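Local coordinates for abhydrolase domain-containing protein (Exiguobacterium antarcticum, PDB 5H3H) that hydrolyses esters as an alpha/beta-hydrolase-fold esterase and probably also has perhydrolase activity, with peracetic acid bound in its pocket, at residues G161-A166 with K219-P224; F37-N42 with M250-R255; A122-F127 with E229-N234. One frame throughout, in Å; residues are numbered along the deposited sequence.

Contact 1: residues G161-A166 with K219-P224; sequences GEIFFA and KDQVCP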
loop_
_atom_site.group_PDB
_atom_site.type_symbol
_atom_site.label_atom_id
_atom_site.label_comp_id
_atom_site.label_asym_id
_atom_site.label_seq_id
_atom_site.Cartn_x
_atom_site.Cartn_y
_atom_site.Cartn_z
ATOM N N GLY B 161 -24.718 -9.923 -23.548
ATOM C CA GLY B 161 -24.191 -11.200 -24.125
ATOM C C GLY B 161 -23.888 -11.100 -25.632
ATOM O O GLY B 161 -22.892 -11.635 -26.110
ATOM N N GLU B 162 -24.748 -10.360 -26.341
ATOM C CA GLU B 162 -24.615 -10.129 -27.781
ATOM C C GLU B 162 -23.387 -9.309 -28.181
ATOM O O GLU B 162 -22.840 -9.500 -29.272
ATOM C CB GLU B 162 -25.921 -9.488 -28.347
ATOM C CG GLU B 162 -27.060 -10.521 -28.421
ATOM C CD GLU B 162 -28.431 -9.934 -28.709
ATOM O OE1 GLU B 162 -28.740 -8.812 -28.262
ATOM O OE2 GLU B 162 -29.218 -10.616 -29.384
ATOM N N ILE B 163 -22.956 -8.411 -27.293
ATOM C CA ILE B 163 -21.775 -7.571 -27.510
ATOM C C ILE B 163 -20.515 -8.137 -26.784
ATOM O O ILE B 163 -19.464 -7.572 -26.864
ATOM C CB ILE B 163 -22.172 -6.094 -27.141
ATOM C CG1 ILE B 163 -21.621 -5.145 -28.178
ATOM C CG2 ILE B 163 -21.877 -5.685 -25.695
ATOM C CD1 ILE B 163 -21.741 -3.652 -27.892
ATOM N N PHE B 164 -20.634 -9.301 -26.140
ATOM C CA PHE B 164 -19.627 -9.872 -25.210
ATOM C C PHE B 164 -18.654 -10.768 -25.944
ATOM O O PHE B 164 -17.490 -10.839 -25.574
ATOM C CB PHE B 164 -20.367 -10.667 -24.125
ATOM C CG PHE B 164 -19.588 -10.884 -22.850
ATOM C CD1 PHE B 164 -18.602 -11.825 -22.791
ATOM C CD2 PHE B 164 -19.875 -10.147 -21.711
ATOM C CE1 PHE B 164 -17.894 -12.008 -21.604
ATOM C CE2 PHE B 164 -19.193 -10.354 -20.524
ATOM C CZ PHE B 164 -18.219 -11.277 -20.480
ATOM N N PHE B 165 -19.099 -11.426 -27.020
ATOM C CA PHE B 165 -18.315 -12.470 -27.677
ATOM C C PHE B 165 -18.174 -12.111 -29.130
ATOM O O PHE B 165 -19.084 -11.565 -29.720
ATOM C CB PHE B 165 -18.970 -13.842 -27.534
ATOM C CG PHE B 165 -19.065 -14.330 -26.120
ATOM C CD1 PHE B 165 -17.923 -14.696 -25.429
ATOM C CD2 PHE B 165 -20.304 -14.387 -25.464
ATOM C CE1 PHE B 165 -18.001 -15.135 -24.087
ATOM C CE2 PHE B 165 -20.383 -14.815 -24.137
ATOM C CZ PHE B 165 -19.227 -15.190 -23.454
ATOM N N ALA B 166 -17.021 -12.408 -29.695
ATOM C CA ALA B 166 -16.810 -12.154 -31.125
ATOM C C ALA B 166 -17.437 -13.264 -31.972
ATOM O O ALA B 166 -17.828 -13.030 -33.108
ATOM C CB ALA B 166 -15.324 -12.022 -31.418
ATOM N N LYS B 219 -11.159 -7.392 -30.692
ATOM C CA LYS B 219 -12.544 -7.068 -31.009
ATOM C C LYS B 219 -13.513 -6.792 -29.860
ATOM O O LYS B 219 -14.717 -6.821 -30.051
ATOM C CB LYS B 219 -13.122 -8.138 -31.942
ATOM C CG LYS B 219 -12.236 -8.409 -33.119
ATOM C CD LYS B 219 -12.972 -9.243 -34.159
ATOM C CE LYS B 219 -12.545 -10.695 -34.124
ATOM N NZ LYS B 219 -13.594 -11.575 -34.702
ATOM N N ASP B 220 -12.990 -6.448 -28.677
ATOM C CA ASP B 220 -13.792 -6.238 -27.512
ATOM C C ASP B 220 -14.630 -4.969 -27.698
ATOM O O ASP B 220 -14.088 -3.893 -27.928
ATOM C CB ASP B 220 -12.810 -6.161 -26.343
ATOM C CG ASP B 220 -13.441 -6.161 -25.042
ATOM O OD1 ASP B 220 -14.673 -5.851 -24.922
ATOM O OD2 ASP B 220 -12.653 -6.446 -24.040
ATOM N N GLN B 221 -15.949 -5.110 -27.633
ATOM C CA GLN B 221 -16.871 -4.006 -27.763
ATOM C C GLN B 221 -17.230 -3.458 -26.390
ATOM O O GLN B 221 -17.844 -2.417 -26.265
ATOM C CB GLN B 221 -18.133 -4.463 -28.517
ATOM C CG GLN B 221 -17.810 -5.165 -29.832
ATOM C CD GLN B 221 -19.014 -5.434 -30.728
ATOM O OE1 GLN B 221 -20.155 -5.288 -30.327
ATOM N NE2 GLN B 221 -18.751 -5.831 -31.948
ATOM N N VAL B 222 -16.884 -4.196 -25.343
ATOM C CA VAL B 222 -17.246 -3.823 -23.984
ATOM C C VAL B 222 -16.177 -2.896 -23.337
ATOM O O VAL B 222 -16.512 -1.809 -22.842
ATOM C CB VAL B 222 -17.433 -5.107 -23.154
ATOM C CG1 VAL B 222 -17.694 -4.758 -21.706
ATOM C CG2 VAL B 222 -18.603 -5.929 -23.713
ATOM N N CYS B 223 -14.937 -3.417 -23.293
ATOM C CA CYS B 223 -13.730 -2.718 -22.971
ATOM C C CYS B 223 -12.871 -2.650 -24.239
ATOM O O CYS B 223 -12.215 -3.602 -24.637
ATOM C CB CYS B 223 -12.945 -3.441 -21.878
ATOM S SG CYS B 223 -13.802 -3.452 -20.315
ATOM N N PRO B 224 -12.842 -1.494 -24.871
ATOM C CA PRO B 224 -12.142 -1.431 -26.122
ATOM C C PRO B 224 -10.627 -1.683 -25.987
ATOM O O PRO B 224 -9.941 -1.329 -24.954
ATOM C CB PRO B 224 -12.425 -0.006 -26.647
ATOM C CG PRO B 224 -13.267 0.673 -25.657
ATOM C CD PRO B 224 -13.547 -0.253 -24.502
HETATM O O HOH W 1 -16.810 -8.084 -27.539
#
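Ile163 and Val222 meet through their CG2 methyls, the two side chains crossing obliquely with Ile163 CG2 3.8 Å from Val222 CG2. That Val222 methyl also sits 3.7 Å from Ile163 O. On the other branch of Ile163, CG1 lies 3.6 Å from Gln221 CB. Further along, Ala166 CB lies 3.7 Å from Lys219 NZ, at the tip of a chain bent at chi3. A water ties the backbones together, donating to Ile163 O at 2.8 Å and accepting from Gln221 N at 3.1 Å. An alanine in place of Ile163 would lose both the methyl meeting Val222 and the branch against Gln221, and would probably loosen the end of the helix over this loop.

Behind this first shell, Asp220 OD1 grips two amides, Val222 N on the anti lone pair at 2.8 Å and Cys223 N from above the carboxylate plane at 2.9 Å, the first closing an Asx turn, the two together an Asx motif, which holds the backbone there folded round the carboxylate. OD2 of the same carboxylate accepts from His248 ND1, consistent with the acid of a Ser-His-Asp triad. Phe164, which lines the peracetic acid pocket, sets its ring edge-to-face with His248. The contact joins the C-terminal end of helix 153-164 to the loop between strand 211-217 and helix 225-234, with helix 250-253 packed against Phe164 and Phe165.

Contact 2: residues F37-N42 with M250-R255; sequences FEYQKN and MFLDER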
loop_
_atom_site.group_PDB
_atom_site.type_symbol
_atom_site.label_atom_id
_atom_site.label_comp_id
_atom_site.label_asym_id
_atom_site.label_seq_id
_atom_site.Cartn_x
_atom_site.Cartn_y
_atom_site.Cartn_z
ATOM N N PHE B 37 -14.949 -18.768 -14.958
ATOM C CA PHE B 37 -13.565 -19.198 -15.187
ATOM C C PHE B 37 -13.439 -20.720 -15.275
ATOM O O PHE B 37 -12.303 -21.254 -15.282
ATOM C CB PHE B 37 -12.660 -18.699 -14.044
ATOM C CG PHE B 37 -12.493 -17.214 -13.992
ATOM C CD1 PHE B 37 -11.918 -16.528 -15.065
ATOM C CD2 PHE B 37 -12.902 -16.485 -12.877
ATOM C CE1 PHE B 37 -11.742 -15.153 -15.013
ATOM C CE2 PHE B 37 -12.749 -15.115 -12.818
ATOM C CZ PHE B 37 -12.130 -14.434 -13.902
ATOM N N GLU B 38 -14.552 -21.444 -15.324
ATOM C CA GLU B 38 -14.477 -22.902 -15.191
ATOM C C GLU B 38 -13.469 -23.611 -16.122
ATOM O O GLU B 38 -12.768 -24.499 -15.662
ATOM C CB GLU B 38 -15.864 -23.560 -15.265
ATOM C CG GLU B 38 -16.351 -24.065 -16.622
ATOM C CD GLU B 38 -17.713 -24.777 -16.517
ATOM O OE1 GLU B 38 -18.496 -24.473 -15.561
ATOM O OE2 GLU B 38 -17.988 -25.668 -17.337
ATOM N N TYR B 39 -13.440 -23.216 -17.416
ATOM C CA TYR B 39 -12.528 -23.793 -18.428
ATOM C C TYR B 39 -11.032 -23.584 -18.088
ATOM O O TYR B 39 -10.205 -24.446 -18.370
ATOM C CB TYR B 39 -12.895 -23.306 -19.867
ATOM C CG TYR B 39 -14.275 -23.762 -20.222
ATOM C CD1 TYR B 39 -14.510 -25.092 -20.521
ATOM C CD2 TYR B 39 -15.386 -22.911 -20.041
ATOM C CE1 TYR B 39 -15.800 -25.571 -20.712
ATOM C CE2 TYR B 39 -16.666 -23.380 -20.238
ATOM C CZ TYR B 39 -16.871 -24.718 -20.577
ATOM O OH TYR B 39 -18.151 -25.225 -20.777
ATOM N N GLN B 40 -10.715 -22.448 -17.468
ATOM C CA GLN B 40 -9.389 -22.152 -16.961
ATOM C C GLN B 40 -9.113 -22.901 -15.690
ATOM O O GLN B 40 -8.071 -23.482 -15.527
ATOM C CB GLN B 40 -9.213 -20.646 -16.721
ATOM C CG GLN B 40 -9.103 -19.867 -18.025
ATOM C CD GLN B 40 -10.417 -19.805 -18.766
ATOM O OE1 GLN B 40 -11.406 -19.378 -18.208
ATOM N NE2 GLN B 40 -10.431 -20.186 -20.020
ATOM N N LYS B 41 -10.076 -22.911 -14.788
ATOM C CA LYS B 41 -9.914 -23.587 -13.493
ATOM C C LYS B 41 -9.570 -25.055 -13.702
ATOM O O LYS B 41 -8.739 -25.594 -12.939
ATOM C CB LYS B 41 -11.209 -23.442 -12.650
ATOM C CG LYS B 41 -11.325 -24.366 -11.458
ATOM C CD LYS B 41 -12.757 -24.393 -10.932
ATOM C CE LYS B 41 -13.689 -25.153 -11.866
ATOM N NZ LYS B 41 -15.103 -25.181 -11.405
ATOM N N ASN B 42 -10.215 -25.700 -14.668
ATOM C CA ASN B 42 -10.007 -27.157 -14.909
ATOM C C ASN B 42 -8.542 -27.405 -15.181
ATOM O O ASN B 42 -7.942 -28.311 -14.602
ATOM C CB ASN B 42 -10.785 -27.707 -16.076
ATOM C CG ASN B 42 -12.278 -27.680 -15.873
ATOM O OD1 ASN B 42 -12.787 -27.690 -14.738
ATOM N ND2 ASN B 42 -13.004 -27.675 -16.991
ATOM N N MET B 250 -12.710 -13.502 -24.110
ATOM C CA MET B 250 -11.676 -14.372 -24.671
ATOM C C MET B 250 -11.635 -15.755 -24.087
ATOM O O MET B 250 -11.130 -16.696 -24.706
ATOM C CB MET B 250 -10.301 -13.764 -24.641
ATOM C CG MET B 250 -9.784 -13.183 -23.360
ATOM S SD MET B 250 -8.682 -11.745 -23.706
ATOM C CE MET B 250 -9.361 -10.871 -22.322
ATOM N N PHE B 251 -12.115 -15.869 -22.853
ATOM C CA PHE B 251 -12.059 -17.151 -22.143
ATOM C C PHE B 251 -12.896 -18.241 -22.826
ATOM O O PHE B 251 -12.680 -19.424 -22.551
ATOM C CB PHE B 251 -12.413 -16.944 -20.688
ATOM C CG PHE B 251 -13.775 -16.383 -20.479
ATOM C CD1 PHE B 251 -14.875 -17.218 -20.413
ATOM C CD2 PHE B 251 -13.945 -15.019 -20.300
ATOM C CE1 PHE B 251 -16.177 -16.709 -20.230
ATOM C CE2 PHE B 251 -15.223 -14.507 -20.130
ATOM C CZ PHE B 251 -16.322 -15.351 -20.055
ATOM N N LEU B 252 -13.816 -17.856 -23.728
ATOM C CA LEU B 252 -14.467 -18.745 -24.667
ATOM C C LEU B 252 -14.144 -18.505 -26.156
ATOM O O LEU B 252 -14.111 -19.461 -26.926
ATOM C CB LEU B 252 -15.977 -18.614 -24.508
ATOM C CG LEU B 252 -16.633 -18.871 -23.165
ATOM C CD1 LEU B 252 -18.137 -18.729 -23.363
ATOM C CD2 LEU B 252 -16.280 -20.239 -22.611
ATOM N N ASP B 253 -13.978 -17.251 -26.590
ATOM C CA ASP B 253 -13.647 -16.966 -27.993
ATOM C C ASP B 253 -12.321 -17.677 -28.413
ATOM O O ASP B 253 -12.261 -18.224 -29.522
ATOM C CB ASP B 253 -13.518 -15.440 -28.277
ATOM C CG ASP B 253 -14.856 -14.711 -28.458
ATOM O OD1 ASP B 253 -15.888 -15.310 -28.798
ATOM O OD2 ASP B 253 -14.859 -13.476 -28.326
ATOM N N GLU B 254 -11.309 -17.674 -27.529
ATOM C CA GLU B 254 -9.997 -18.333 -27.730
ATOM C C GLU B 254 -9.634 -19.096 -26.476
ATOM O O GLU B 254 -8.588 -18.920 -25.882
ATOM C CB GLU B 254 -8.863 -17.332 -28.111
ATOM C CG GLU B 254 -8.946 -16.793 -29.568
ATOM C CD GLU B 254 -7.878 -15.726 -29.961
ATOM O OE1 GLU B 254 -8.195 -14.481 -29.960
ATOM O OE2 GLU B 254 -6.720 -16.115 -30.257
ATOM N N ARG B 255 -10.546 -19.971 -26.101
ATOM C CA ARG B 255 -10.427 -20.731 -24.902
ATOM C C ARG B 255 -9.045 -21.319 -24.661
ATOM O O ARG B 255 -8.449 -21.108 -23.606
ATOM C CB ARG B 255 -11.462 -21.851 -24.860
ATOM C CG ARG B 255 -11.550 -22.405 -23.431
ATOM C CD ARG B 255 -11.701 -23.893 -23.224
ATOM N NE ARG B 255 -10.862 -24.721 -24.091
ATOM C CZ ARG B 255 -11.287 -25.199 -25.242
ATOM N NH1 ARG B 255 -12.507 -24.893 -25.669
ATOM N NH2 ARG B 255 -10.478 -25.927 -25.998
#
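Apolar packing carries one half of this contact, and Tyr39 is at its centre. Its CG lies anti to the carbonyl carbon (chi1 -62°), and CD2 of the ring comes to 3.8 Å from Leu252 CD2 as the two side chains cross obliquely. Leu252 reaches the ring with the tip of one branch. The root of the tyrosine meets a different partner: Tyr39 CB lies 3.6 Å from Arg255 CD. Here the aliphatic stem of the arginine does the touching, running at about a right angle to the tyrosine, and the guanidinium plane is turned 50° from the ring. Leu173 of helix 171-182 packs on both Tyr39 and Leu252, extending this apolar patch.

The polar half belongs to Gln40. A bend at chi2 (71°) brings its amide over to the short helix, where NE2 donates a weak hydrogen bond to Phe251 O at 3.5 Å. The oxygen of the same amide packs beside the root of Phe251, with Gln40 OE1 3.6 Å from Phe251 CB. Phe251 CG takes the crowded position between backbone N and carbonyl carbon, and its ring continues away to meet Phe95 edge-to-face. Helix 255-267 closes over Gln40 through Phe258, Thr259 and Leu262.

In alpha/beta-hydrolase terms, the start of helix 38-46 is packed here against the short helix that follows the loop carrying His248, the histidine of the probable catalytic triad, close to where the C-terminal helix begins.

Contact 3: residues A122-F127 with E229-N234; sequences AAAPVF and EVMHEN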
loop_
_atom_site.group_PDB
_atom_site.type_symbol
_atom_site.label_atom_id
_atom_site.label_comp_id
_atom_site.label_asym_id
_atom_site.label_seq_id
_atom_site.Cartn_x
_atom_site.Cartn_y
_atom_site.Cartn_z
ATOM N N ALA B 122 -9.500 -5.908 -19.070
ATOM C CA ALA B 122 -9.805 -5.154 -17.875
ATOM C C ALA B 122 -10.492 -3.800 -18.145
ATOM O O ALA B 122 -10.159 -3.091 -19.111
ATOM C CB ALA B 122 -8.536 -4.924 -17.061
ATOM N N ALA B 123 -11.398 -3.454 -17.242
ATOM C CA ALA B 123 -12.064 -2.153 -17.207
ATOM C C ALA B 123 -11.161 -1.130 -16.528
ATOM O O ALA B 123 -11.419 -0.627 -15.440
ATOM C CB ALA B 123 -13.390 -2.262 -16.501
ATOM N N ALA B 124 -10.082 -0.809 -17.196
ATOM C CA ALA B 124 -9.059 0.069 -16.594
ATOM C C ALA B 124 -8.208 0.702 -17.668
ATOM O O ALA B 124 -8.056 0.102 -18.714
ATOM C CB ALA B 124 -8.180 -0.681 -15.609
ATOM N N PRO B 125 -7.665 1.894 -17.395
ATOM C CA PRO B 125 -7.837 2.636 -16.093
ATOM C C PRO B 125 -9.185 3.279 -15.797
ATOM O O PRO B 125 -9.431 3.688 -14.632
ATOM C CB PRO B 125 -6.778 3.769 -16.176
ATOM C CG PRO B 125 -6.291 3.761 -17.593
ATOM C CD PRO B 125 -6.427 2.321 -18.072
ATOM N N VAL B 126 -10.031 3.395 -16.819
ATOM C CA VAL B 126 -11.358 3.917 -16.667
ATOM C C VAL B 126 -12.182 3.161 -17.669
ATOM O O VAL B 126 -11.743 2.856 -18.764
ATOM C CB VAL B 126 -11.493 5.414 -17.010
ATOM C CG1 VAL B 126 -12.631 6.040 -16.209
ATOM C CG2 VAL B 126 -10.207 6.191 -16.797
ATOM N N PHE B 127 -13.397 2.853 -17.274
ATOM C CA PHE B 127 -14.314 2.108 -18.171
ATOM C C PHE B 127 -15.094 3.058 -19.103
ATOM O O PHE B 127 -15.618 2.626 -20.124
ATOM C CB PHE B 127 -15.295 1.273 -17.308
ATOM C CG PHE B 127 -16.271 0.428 -18.095
ATOM C CD1 PHE B 127 -15.830 -0.626 -18.857
ATOM C CD2 PHE B 127 -17.644 0.688 -18.027
ATOM C CE1 PHE B 127 -16.712 -1.419 -19.562
ATOM C CE2 PHE B 127 -18.527 -0.092 -18.705
ATOM C CZ PHE B 127 -18.069 -1.167 -19.477
ATOM N N GLU B 229 -3.820 -0.750 -24.606
ATOM C CA GLU B 229 -2.696 0.120 -24.953
ATOM C C GLU B 229 -2.352 1.083 -23.822
ATOM O O GLU B 229 -1.193 1.305 -23.506
ATOM C CB GLU B 229 -2.998 0.843 -26.281
ATOM C CG GLU B 229 -2.873 -0.115 -27.465
ATOM C CD GLU B 229 -3.370 0.418 -28.820
ATOM O OE1 GLU B 229 -4.089 1.440 -28.869
ATOM O OE2 GLU B 229 -3.061 -0.226 -29.844
ATOM N N VAL B 230 -3.354 1.637 -23.184
ATOM C CA VAL B 230 -3.126 2.590 -22.119
ATOM C C VAL B 230 -2.481 1.898 -20.910
ATOM O O VAL B 230 -1.490 2.395 -20.335
ATOM C CB VAL B 230 -4.392 3.346 -21.769
ATOM C CG1 VAL B 230 -4.245 4.131 -20.461
ATOM C CG2 VAL B 230 -4.717 4.310 -22.904
ATOM N N MET B 231 -2.983 0.722 -20.586
ATOM C CA MET B 231 -2.446 -0.019 -19.460
ATOM C C MET B 231 -1.011 -0.418 -19.671
ATOM O O MET B 231 -0.232 -0.317 -18.740
ATOM C CB MET B 231 -3.274 -1.253 -19.174
ATOM C CG MET B 231 -4.565 -0.945 -18.474
ATOM S SD MET B 231 -5.530 -2.454 -18.081
ATOM C CE MET B 231 -6.203 -2.932 -19.676
ATOM N N HIS B 232 -0.691 -0.886 -20.886
ATOM C CA HIS B 232 0.648 -1.348 -21.272
ATOM C C HIS B 232 1.678 -0.189 -21.223
ATOM O O HIS B 232 2.860 -0.412 -20.921
ATOM C CB HIS B 232 0.589 -1.996 -22.683
ATOM C CG HIS B 232 1.835 -2.731 -23.110
ATOM N ND1 HIS B 232 2.393 -2.589 -24.361
ATOM C CD2 HIS B 232 2.581 -3.670 -22.486
ATOM C CE1 HIS B 232 3.453 -3.369 -24.469
ATOM N NE2 HIS B 232 3.593 -4.027 -23.337
ATOM N N GLU B 233 1.239 1.021 -21.543
ATOM C CA GLU B 233 2.135 2.153 -21.532
ATOM C C GLU B 233 2.473 2.564 -20.102
ATOM O O GLU B 233 3.620 2.931 -19.836
ATOM C CB GLU B 233 1.577 3.353 -22.320
ATOM C CG GLU B 233 1.972 3.296 -23.786
ATOM C CD GLU B 233 1.872 4.636 -24.469
ATOM O OE1 GLU B 233 2.873 5.094 -25.084
ATOM O OE2 GLU B 233 0.775 5.224 -24.383
ATOM N N ASN B 234 1.499 2.447 -19.206
ATOM C CA ASN B 234 1.564 3.031 -17.874
ATOM C C ASN B 234 1.921 2.098 -16.719
ATOM O O ASN B 234 2.334 2.581 -15.641
ATOM C CB ASN B 234 0.253 3.795 -17.565
ATOM C CG ASN B 234 0.114 5.047 -18.427
ATOM O OD1 ASN B 234 0.870 5.993 -18.256
ATOM N ND2 ASN B 234 -0.833 5.044 -19.379
#
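Met231 leaves the helix with CG anti to the carbonyl carbon (chi1 -76°), runs extended through chi2, and bends only at chi3 (-75°), so that its thioether lies along the loop 122-127. Val230, one residue back, has CG1 anti to the backbone N (chi1 168°), which directs that methyl at Pro125. The loop answers with a cis peptide between Ala124 and Pro125.

SD of Met231 touches both alanine methyls, lying 4.0 Å from Ala122 CB and equally far from Ala124 CB. The terminal methyl has a polar neighbour too, with Met231 CE 3.7 Å from Ala124 O. That carbonyl oxygen is buried with no hydrogen-bond partner in the model; Met231 SD comes within 3.6 Å of it, so the thioether, sulphur and methyl, packs against an oxygen that finds no donor. The proline ring straddles the two helix residues: its CG meets Val230 CG1 at 3.5 Å, while Pro125 CD lies 3.8 Å from Met231 CG, both side chains crossing the ring obliquely.

Within the helix, Val230 O accepts from Asn234 ND2 at 2.9 Å, the donor standing above the carbonyl plane, as well as from Asn234 N. The side chain of Asn234 therefore folds back onto the last turn.

Ala123 centres an inverse gamma turn in the loop, its backbone hydrogen-bonded to that of Ser96 on the probable nucleophile elbow. The contact is buried packing of an alpha/beta hydrolase: helix 225-234 closes on the loop after strand 114-120, which leads on to Phe127 of the peracetic acid pocket.

Overall arrangement
Contact 1 touches both of the others, its centre about 16 Å from the centre of each, whereas the centres of contacts 2 and 3 are about 22 Å apart and their nearest atoms about 6 Å. Along the chain, contacts 1 and 3 are nested inside the loop closed by contact 2. Ala166 N and Asp253 OD2, 2.8 Å apart in a probable hydrogen bond, join contact 1 to contact 2, and the Phe164 and Phe251 rings pack nearby. Toward contact 3, Cys223 SG lies 3.6 Å from Phe127 CE1. Phe164 and Phe127 touch the bound peracetic acid, so contacts 1 and 3 border the pocket; the side chain of Phe251 in contact 2 stays about 7 Å from the ligand.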